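Local coordinates for protein putative C39-like peptidase (Bacillus anthracis, PDB 3ERV) that is of unproven function but, as a member of the C39-like family of clan CA, is probably a cysteine peptidase, at residues A[103-106]-A[107-110]; A[206-209]-A[210-213]. One frame throughout, in Å; residues are numbered along the deposited sequence.

Contact 1. Residues A[103-106]-A[107-110]; sequences SGYG and VYHG
The ends of Tyr105 and Tyr108 meet on one side of an extended backbone, joined through their phenol oxygens. The polar part is a hydrogen bond of 2.7 Å between Tyr105 OH and Tyr108 OH, in which either hydroxyl may be the donor. Each oxygen sits at the edge of the other ring, near its plane. Tyr108 OH also bonds to the carbonyl oxygen of Ser172, and Tyr105 OH has a weak bond from the backbone N of Thr174, so both buried hydroxyls are tied to the same part of the chain.

The aromatic part is looser. The ring planes stand at 69° with centroids 6.0 Å apart, an oblique pair whose nearest carbons, Tyr105 CE2 and Tyr108 CE1, are 3.9 Å from each other. Different first torsions bring the hydroxyls together: Tyr105 swings CG away from its own N (chi1 174°), whereas Tyr108 turns CG away from its carbonyl carbon (chi1 -79°).

Outside the pair, Tyr105 meets the ring of Trp164, and Glu51 OE2 accepts a bond from Val107 N. The contact belongs to the loop entering helix 109-119, where Tyr108 occupies the N-cap position.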
ATOM      1  N   SER A 103       5.437  -6.317 -18.627  1.00 46.66           N
ATOM      2  CA  SER A 103       5.999  -5.260 -17.765  1.00 47.35           C
ATOM      3  C   SER A 103       4.965  -4.624 -16.859  1.00 45.76           C
ATOM      4  O   SER A 103       3.837  -4.405 -17.284  1.00 45.36           O
ATOM      5  CB  SER A 103       6.583  -4.134 -18.621  1.00 46.78           C
ATOM      6  OG  SER A 103       7.525  -4.677 -19.507  1.00 52.53           O
ATOM      7  N   GLY A 104       5.386  -4.242 -15.650  1.00 45.23           N
ATOM      8  CA  GLY A 104       4.523  -3.491 -14.742  1.00 44.51           C
ATOM      9  C   GLY A 104       5.273  -3.086 -13.504  1.00 45.46           C
ATOM     10  O   GLY A 104       6.388  -3.575 -13.228  1.00 45.18           O
ATOM     11  N   TYR A 105       4.699  -2.178 -12.731  1.00 44.35           N
ATOM     12  CA  TYR A 105       5.351  -1.758 -11.532  1.00 43.49           C
ATOM     13  C   TYR A 105       4.383  -1.807 -10.318  1.00 44.01           C
ATOM     14  O   TYR A 105       4.369  -2.789  -9.564  1.00 42.89           O
ATOM     15  CB  TYR A 105       5.952  -0.350 -11.760  1.00 44.05           C
ATOM     16  CG  TYR A 105       6.549   0.251 -10.495  1.00 43.43           C
ATOM     17  CD1 TYR A 105       7.599  -0.399  -9.826  1.00 44.60           C
ATOM     18  CD2 TYR A 105       6.083   1.460  -9.976  1.00 42.60           C
ATOM     19  CE1 TYR A 105       8.154   0.132  -8.666  1.00 43.02           C
ATOM     20  CE2 TYR A 105       6.626   1.997  -8.804  1.00 43.03           C
ATOM     21  CZ  TYR A 105       7.694   1.310  -8.172  1.00 43.51           C
ATOM     22  OH  TYR A 105       8.298   1.793  -7.038  1.00 47.87           O
ATOM     23  N   GLY A 106       3.530  -0.784 -10.174  1.00 43.41           N
ATOM     24  CA  GLY A 106       2.645  -0.687  -8.996  1.00 43.46           C
ATOM     25  C   GLY A 106       1.935   0.642  -9.115  1.00 43.46           C
ATOM     26  O   GLY A 106       1.922   1.258 -10.196  1.00 43.64           O
ATOM     27  N   VAL A 107       1.374   1.105  -8.011  1.00 43.66           N
ATOM     28  CA  VAL A 107       0.575   2.317  -8.021  1.00 44.01           C
ATOM     29  C   VAL A 107       0.840   2.995  -6.689  1.00 44.75           C
ATOM     30  O   VAL A 107       1.063   2.324  -5.680  1.00 46.91           O
ATOM     31  CB  VAL A 107      -0.945   2.010  -8.213  1.00 43.21           C
ATOM     32  CG1 VAL A 107      -1.451   1.152  -7.047  1.00 44.77           C
ATOM     33  CG2 VAL A 107      -1.746   3.310  -8.283  1.00 41.75           C
ATOM     34  N   TYR A 108       0.850   4.321  -6.677  1.00 45.01           N
ATOM     35  CA  TYR A 108       1.163   5.048  -5.461  1.00 45.14           C
ATOM     36  C   TYR A 108      -0.128   5.541  -4.784  1.00 45.52           C
ATOM     37  O   TYR A 108      -1.231   5.193  -5.183  1.00 44.38           O
ATOM     38  CB  TYR A 108       2.164   6.176  -5.752  1.00 45.54           C
ATOM     39  CG  TYR A 108       3.614   5.705  -5.877  1.00 46.26           C
ATOM     40  CD1 TYR A 108       3.945   4.361  -5.648  1.00 45.53           C
ATOM     41  CD2 TYR A 108       4.671   6.611  -6.181  1.00 48.09           C
ATOM     42  CE1 TYR A 108       5.254   3.906  -5.736  1.00 44.29           C
ATOM     43  CE2 TYR A 108       6.008   6.160  -6.264  1.00 46.05           C
ATOM     44  CZ  TYR A 108       6.288   4.790  -6.030  1.00 46.25           C
ATOM     45  OH  TYR A 108       7.588   4.263  -6.098  1.00 49.03           O
ATOM     46  N   HIS A 109       0.016   6.355  -3.748  1.00 45.93           N
ATOM     47  CA  HIS A 109      -1.089   6.687  -2.896  1.00 45.97           C
ATOM     48  C   HIS A 109      -2.251   7.459  -3.590  1.00 46.14           C
ATOM     49  O   HIS A 109      -3.408   7.262  -3.244  1.00 45.55           O
ATOM     50  CB  HIS A 109      -0.573   7.459  -1.669  1.00 46.45           C
ATOM     51  CG  HIS A 109      -0.167   8.867  -1.980  1.00 45.56           C
ATOM     52  ND1 HIS A 109      -1.028   9.938  -1.827  1.00 48.08           N
ATOM     53  CD2 HIS A 109       0.988   9.379  -2.469  1.00 45.70           C
ATOM     54  CE1 HIS A 109      -0.413  11.054  -2.200  1.00 48.04           C
ATOM     55  NE2 HIS A 109       0.813  10.740  -2.589  1.00 49.95           N
ATOM     56  N   GLY A 110      -1.967   8.331  -4.555  1.00 46.38           N
ATOM     57  CA  GLY A 110      -3.062   9.155  -5.136  1.00 46.00           C
ATOM     58  C   GLY A 110      -4.202   8.328  -5.747  1.00 45.99           C
ATOM     59  O   GLY A 110      -5.382   8.370  -5.305  1.00 46.65           O
TER

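Contact 2. Residues A[206-209]-A[210-213]; sequences REKF and EQAW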
ATOM      1  N   ARG A 206      10.392  -2.531  14.219  1.00 63.54           N
ATOM      2  CA  ARG A 206       9.698  -1.270  14.077  1.00 64.33           C
ATOM      3  C   ARG A 206      10.521  -0.157  13.430  1.00 64.55           C
ATOM      4  O   ARG A 206      10.070   0.498  12.461  1.00 64.58           O
ATOM      5  CB  ARG A 206       9.147  -0.839  15.443  1.00 64.04           C
ATOM      6  CG  ARG A 206       8.468   0.522  15.510  1.00 65.50           C
ATOM      7  CD  ARG A 206       7.805   0.642  16.891  1.00 69.36           C
ATOM      8  NE  ARG A 206       7.445   2.009  17.229  1.00 72.11           N
ATOM      9  CZ  ARG A 206       6.620   2.331  18.226  1.00 72.28           C
ATOM     10  NH1 ARG A 206       6.087   1.369  18.967  1.00 73.35           N
ATOM     11  NH2 ARG A 206       6.319   3.605  18.474  1.00 69.82           N
ATOM     12  N   GLU A 207      11.719   0.079  13.955  1.00 64.24           N
ATOM     13  CA  GLU A 207      12.458   1.263  13.544  1.00 64.57           C
ATOM     14  C   GLU A 207      12.816   1.233  12.071  1.00 62.95           C
ATOM     15  O   GLU A 207      12.623   2.226  11.369  1.00 63.13           O
ATOM     16  CB  GLU A 207      13.707   1.531  14.410  1.00 65.13           C
ATOM     17  CG  GLU A 207      14.238   2.951  14.194  1.00 69.08           C
ATOM     18  CD  GLU A 207      15.521   3.262  14.962  1.00 76.02           C
ATOM     19  OE1 GLU A 207      15.447   3.481  16.196  1.00 77.88           O
ATOM     20  OE2 GLU A 207      16.601   3.315  14.322  1.00 80.20           O
ATOM     21  N   LYS A 208      13.342   0.107  11.618  1.00 61.83           N
ATOM     22  CA  LYS A 208      13.705  -0.093  10.216  1.00 61.74           C
ATOM     23  C   LYS A 208      12.469   0.044   9.300  1.00 61.59           C
ATOM     24  O   LYS A 208      12.523   0.645   8.217  1.00 61.09           O
ATOM     25  CB  LYS A 208      14.288  -1.493  10.053  1.00 61.96           C
ATOM     26  CG  LYS A 208      15.671  -1.704  10.704  1.00 63.39           C
ATOM     27  CD  LYS A 208      16.762  -1.354   9.730  1.00 66.02           C
ATOM     28  CE  LYS A 208      17.795  -0.373  10.332  1.00 70.52           C
ATOM     29  NZ  LYS A 208      17.409   1.102  10.217  1.00 69.59           N
ATOM     30  N   PHE A 209      11.362  -0.537   9.762  1.00 61.26           N
ATOM     31  CA  PHE A 209      10.055  -0.399   9.129  1.00 60.49           C
ATOM     32  C   PHE A 209       9.683   1.051   8.885  1.00 60.14           C
ATOM     33  O   PHE A 209       9.305   1.438   7.765  1.00 60.37           O
ATOM     34  CB  PHE A 209       8.963  -1.060   9.982  1.00 60.19           C
ATOM     35  CG  PHE A 209       7.600  -1.055   9.315  1.00 59.88           C
ATOM     36  CD1 PHE A 209       7.187  -2.131   8.557  1.00 59.75           C
ATOM     37  CD2 PHE A 209       6.764   0.046   9.420  1.00 57.73           C
ATOM     38  CE1 PHE A 209       5.945  -2.123   7.941  1.00 60.03           C
ATOM     39  CE2 PHE A 209       5.530   0.066   8.819  1.00 57.96           C
ATOM     40  CZ  PHE A 209       5.117  -1.018   8.078  1.00 58.15           C
ATOM     41  N   GLU A 210       9.806   1.866   9.921  1.00 59.67           N
ATOM     42  CA  GLU A 210       9.395   3.250   9.806  1.00 59.24           C
ATOM     43  C   GLU A 210      10.261   4.005   8.823  1.00 58.82           C
ATOM     44  O   GLU A 210       9.786   4.901   8.109  1.00 58.62           O
ATOM     45  CB  GLU A 210       9.446   3.931  11.173  1.00 59.70           C
ATOM     46  CG  GLU A 210       8.637   3.241  12.258  1.00 60.87           C
ATOM     47  CD  GLU A 210       8.823   3.914  13.616  1.00 62.62           C
ATOM     48  OE1 GLU A 210       9.789   4.691  13.743  1.00 66.64           O
ATOM     49  OE2 GLU A 210       8.031   3.671  14.560  1.00 62.82           O
ATOM     50  N   GLN A 211      11.548   3.656   8.807  1.00 58.71           N
ATOM     51  CA  GLN A 211      12.529   4.359   7.972  1.00 57.52           C
ATOM     52  C   GLN A 211      12.336   4.004   6.502  1.00 56.51           C
ATOM     53  O   GLN A 211      12.409   4.873   5.614  1.00 56.66           O
ATOM     54  CB  GLN A 211      13.954   4.010   8.417  1.00 57.64           C
ATOM     55  CG  GLN A 211      14.357   4.656   9.729  1.00 58.72           C
ATOM     56  CD  GLN A 211      15.683   4.120  10.251  1.00 63.91           C
ATOM     57  OE1 GLN A 211      16.074   2.975   9.963  1.00 63.73           O
ATOM     58  NE2 GLN A 211      16.378   4.942  11.038  1.00 63.00           N
ATOM     59  N   ALA A 212      12.095   2.721   6.255  1.00 55.20           N
ATOM     60  CA  ALA A 212      11.714   2.236   4.922  1.00 55.18           C
ATOM     61  C   ALA A 212      10.452   2.965   4.397  1.00 54.56           C
ATOM     62  O   ALA A 212      10.415   3.407   3.247  1.00 54.46           O
ATOM     63  CB  ALA A 212      11.508   0.721   4.950  1.00 53.94           C
ATOM     64  N   TRP A 213       9.444   3.081   5.265  1.00 54.63           N
ATOM     65  CA  TRP A 213       8.148   3.755   4.951  1.00 54.29           C
ATOM     66  C   TRP A 213       8.369   5.216   4.572  1.00 54.45           C
ATOM     67  O   TRP A 213       7.875   5.692   3.537  1.00 53.42           O
ATOM     68  CB  TRP A 213       7.171   3.677   6.137  1.00 53.35           C
ATOM     69  CG  TRP A 213       5.891   4.420   5.878  1.00 54.13           C
ATOM     70  CD1 TRP A 213       4.949   4.143   4.913  1.00 54.52           C
ATOM     71  CD2 TRP A 213       5.418   5.585   6.574  1.00 56.87           C
ATOM     72  NE1 TRP A 213       3.903   5.060   4.989  1.00 54.98           N
ATOM     73  CE2 TRP A 213       4.180   5.959   5.985  1.00 55.87           C
ATOM     74  CE3 TRP A 213       5.928   6.355   7.632  1.00 57.16           C
ATOM     75  CZ2 TRP A 213       3.454   7.063   6.420  1.00 58.16           C
ATOM     76  CZ3 TRP A 213       5.209   7.453   8.064  1.00 57.95           C
ATOM     77  CH2 TRP A 213       3.971   7.789   7.474  1.00 59.62           C
TER
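Arg206 and Glu210 lie one helical turn apart, and their side chains run obliquely across each other until NE of Arg206 reaches OE2 of Glu210 at 3.2 Å. This salt bridge is bent. The guanidinium and carboxylate planes are turned 54° apart; NE meets OE2 on its syn side, 32° out of the carboxylate plane. Arg206 gets there with an extended chain whose CG is trans to N (chi1 176°), which lays CG itself 3.3 Å from Glu210 OE2. Neither end depends on the pair alone: Arg206 NH1 bonds to the carbonyl oxygen of Asp186, and Tyr136 OH to Glu210 OE2.

A second crossing, of Glu207 with Gln211, is looser, with OE2 of Glu207 and NE2 of Gln211 3.7 Å apart.

On the inner side, Phe209 packs on Val190 and Ile192, while Trp213 lies against Ile132 and Leu135 and sends NE1 to the carbonyl oxygen of Gln219. Four i to i+4 backbone bonds run through these two turns, among them Ala212 N to Lys208 O at 2.9 Å and Trp213 N to Phe209 O at 3.0 Å. The result is an amphipathic alpha-helix with an i to i+4 salt bridge, packed against the antiparallel sheet and helix 132-140.

Contact 1 comes first along the chain and contact 2 much later; their centres lie 21 Å apart and their nearest atoms about 8 Å, without touching. Gln219 connects them indirectly: its side-chain OE1 accepts a bond from His109 N, and its backbone O takes the one from Trp213 NE1. Contact 1 is the more central, about 10 Å from the centre of the chain against 14 Å for contact 2. It also lies near what may be the catalytic site, since Gly106 comes close to, without touching, a possible triad of Cys50, His178 and Asp194, as expected for a clan CA cysteine peptidase.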